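Local atomic coordinates of lipase (Streptomyces rimosus, PDB entry 5MAL), a protein that hydrolyses ester bonds of triacylglycerols and other acyl esters, preferring medium-length chains, as a secreted GDSL-family serine lipase. Residues R143-G148 and N213-T218. Residues are numbered along the deposited sequence; the frame is centred on the assembly and turned at random.
Sequences RFYKLG and NSYHPT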
loop_
_atom_site.group_PDB
_atom_site.type_symbol
_atom_site.label_atom_id
_atom_site.label_comp_id
_atom_site.label_asym_id
_atom_site.label_seq_id
_atom_site.Cartn_x
_atom_site.Cartn_y
_atom_site.Cartn_z
ATOM N N ARG A 143 -5.939 1.573 -8.015
ATOM C CA ARG A 143 -6.845 2.657 -8.360
ATOM C C ARG A 143 -8.077 2.463 -7.497
ATOM O O ARG A 143 -8.582 1.340 -7.381
ATOM C CB ARG A 143 -7.201 2.643 -9.852
ATOM C CG ARG A 143 -6.184 3.315 -10.749
ATOM C CD ARG A 143 -6.684 3.326 -12.180
ATOM N NE ARG A 143 -6.929 1.967 -12.629
ATOM C CZ ARG A 143 -6.078 1.255 -13.355
ATOM N NH1 ARG A 143 -4.926 1.794 -13.742
ATOM N NH2 ARG A 143 -6.392 0.014 -13.710
ATOM N N PHE A 144 -8.558 3.533 -6.878
ATOM C CA PHE A 144 -9.638 3.405 -5.913
ATOM C C PHE A 144 -11.014 3.214 -6.554
ATOM O O PHE A 144 -11.910 2.650 -5.930
ATOM C CB PHE A 144 -9.702 4.628 -5.002
ATOM C CG PHE A 144 -8.627 4.680 -3.943
ATOM C CD1 PHE A 144 -7.862 3.572 -3.634
ATOM C CD2 PHE A 144 -8.412 5.853 -3.231
ATOM C CE1 PHE A 144 -6.884 3.629 -2.657
ATOM C CE2 PHE A 144 -7.428 5.928 -2.252
ATOM C CZ PHE A 144 -6.660 4.810 -1.967
ATOM N N TYR A 145 -11.190 3.712 -7.778
ATOM C CA TYR A 145 -12.521 3.807 -8.373
ATOM C C TYR A 145 -12.645 3.173 -9.743
ATOM O O TYR A 145 -11.719 3.237 -10.559
ATOM C CB TYR A 145 -12.934 5.284 -8.481
ATOM C CG TYR A 145 -13.183 5.896 -7.146
ATOM C CD1 TYR A 145 -14.356 5.624 -6.460
ATOM C CD2 TYR A 145 -12.243 6.736 -6.547
ATOM C CE1 TYR A 145 -14.599 6.158 -5.222
ATOM C CE2 TYR A 145 -12.483 7.285 -5.298
ATOM C CZ TYR A 145 -13.665 6.988 -4.642
ATOM O OH TYR A 145 -13.953 7.506 -3.396
ATOM N N LYS A 146 -13.805 2.576 -9.990
ATOM C CA LYS A 146 -14.211 2.234 -11.343
ATOM C C LYS A 146 -14.945 3.441 -11.890
ATOM O O LYS A 146 -15.881 3.936 -11.255
ATOM C CB LYS A 146 -15.128 1.014 -11.376
ATOM C CG LYS A 146 -15.781 0.816 -12.740
ATOM C CD LYS A 146 -16.950 -0.155 -12.655
ATOM C CE LYS A 146 -17.262 -0.798 -14.010
ATOM N NZ LYS A 146 -16.761 0.027 -15.151
ATOM N N LEU A 147 -14.521 3.929 -13.049
ATOM C CA LEU A 147 -15.162 5.087 -13.650
ATOM C C LEU A 147 -16.223 4.681 -14.674
ATOM O O LEU A 147 -16.159 3.589 -15.238
ATOM C CB LEU A 147 -14.117 5.981 -14.312
ATOM C CG LEU A 147 -12.976 6.472 -13.422
ATOM C CD1 LEU A 147 -12.109 7.456 -14.188
ATOM C CD2 LEU A 147 -13.518 7.115 -12.148
ATOM N N GLY A 148 -17.193 5.565 -14.900
ATOM C CA GLY A 148 -18.101 5.429 -16.026
ATOM C C GLY A 148 -19.519 5.017 -15.691
ATOM O O GLY A 148 -20.422 5.125 -16.525
ATOM N N ASN A 213 -10.338 2.841 8.392
ATOM C CA ASN A 213 -10.505 1.809 7.368
ATOM C C ASN A 213 -10.767 2.342 5.971
ATOM O O ASN A 213 -10.606 1.621 4.984
ATOM C CB ASN A 213 -11.636 0.866 7.766
ATOM C CG ASN A 213 -11.219 -0.091 8.851
ATOM O OD1 ASN A 213 -10.089 -0.019 9.346
ATOM N ND2 ASN A 213 -12.120 -0.989 9.235
ATOM N N SER A 214 -11.175 3.603 5.891
ATOM C CA SER A 214 -11.603 4.184 4.637
ATOM C C SER A 214 -10.517 4.063 3.569
ATOM O O SER A 214 -9.369 4.338 3.846
ATOM C CB SER A 214 -11.988 5.652 4.850
ATOM O OG SER A 214 -12.864 5.803 5.961
ATOM N N TYR A 215 -10.903 3.598 2.384
ATOM C CA TYR A 215 -10.031 3.448 1.208
ATOM C C TYR A 215 -8.971 2.367 1.356
ATOM O O TYR A 215 -8.092 2.224 0.507
ATOM C CB TYR A 215 -9.361 4.772 0.854
ATOM C CG TYR A 215 -10.371 5.787 0.413
ATOM C CD1 TYR A 215 -10.975 5.680 -0.831
ATOM C CD2 TYR A 215 -10.754 6.823 1.252
ATOM C CE1 TYR A 215 -11.918 6.590 -1.243
ATOM C CE2 TYR A 215 -11.709 7.744 0.851
ATOM C CZ TYR A 215 -12.289 7.617 -0.399
ATOM O OH TYR A 215 -13.228 8.527 -0.831
ATOM N N HIS A 216 -9.053 1.587 2.420
ATOM C CA HIS A 216 -8.123 0.481 2.564
ATOM C C HIS A 216 -8.743 -0.813 2.080
ATOM O O HIS A 216 -9.959 -0.917 1.990
ATOM C CB HIS A 216 -7.688 0.360 4.009
ATOM C CG HIS A 216 -6.732 1.428 4.403
ATOM N ND1 HIS A 216 -7.136 2.704 4.726
ATOM C CD2 HIS A 216 -5.380 1.441 4.427
ATOM C CE1 HIS A 216 -6.071 3.446 4.980
ATOM N NE2 HIS A 216 -4.995 2.702 4.803
ATOM N N PRO A 217 -7.911 -1.805 1.755
ATOM C CA PRO A 217 -8.494 -3.061 1.283
ATOM C C PRO A 217 -9.329 -3.730 2.355
ATOM O O PRO A 217 -9.003 -3.660 3.545
ATOM C CB PRO A 217 -7.274 -3.915 0.962
ATOM C CG PRO A 217 -6.206 -2.925 0.647
ATOM C CD PRO A 217 -6.445 -1.800 1.620
ATOM N N THR A 218 -10.419 -4.344 1.927
ATOM C CA THR A 218 -11.191 -5.202 2.800
ATOM C C THR A 218 -10.401 -6.481 3.031
ATOM O O THR A 218 -9.324 -6.659 2.458
ATOM C CB THR A 218 -12.531 -5.548 2.178
ATOM O OG1 THR A 218 -12.296 -6.337 0.999
ATOM C CG2 THR A 218 -13.283 -4.274 1.802
#
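Phe144 and Tyr215 bring the two loops nearest each other, their CA atoms 7.1 Å apart, and no backbone hydrogen bond joins 143-148 to 213-218. Asn213 to His216 form a type II beta turn, closed by His216 N on Asn213 O at 3.0 Å. The CB of Tyr215, the third residue of the turn, points toward Phe144, whereas that of His216 points away.

The rings of Phe144 and Tyr215 are nearly parallel, with planes 24° apart, but displaced along their planes with little of one ring over the other, the centroids 5.1 Å from each other. The slide brings CB of Tyr215 over a face of the Phe144 ring, a CH-pi contact, and sets Phe144 CD2 3.5 Å from Tyr215 CD1. A flat, apolar phenylalanine suits this buried place, where Met90 and Ile163 also touch it. With CG anti to the carbonyl carbon (chi1 -69°), the Tyr145 ring leans so that its hydroxyl reaches the edge of the Tyr215 ring, near its plane. There Tyr215 OH donates a hydrogen bond to Tyr145 OH at 2.9 Å; Asn94 ND2 bonds to Tyr215 OH as well, so this buried oxygen has two partners. A tyrosine thus offers both an apolar ring and a polar end, and a phenylalanine in place of Tyr215 would probably keep the ring contact but leave Tyr145 OH and Asn94 without this mate.

The turn also serves His216: its ND1 donates to Ser214 O at 2.9 Å, from above the carbonyl plane and bent to 141° at the hydrogen, while NE2 bonds to the nucleophile Ser10. A main-chain carbonyl in the place of an acidic side chain fits the Ser/His catalytic dyad of this SGNH hydrolase, whose histidine loop is flanked here by the aromatic cluster.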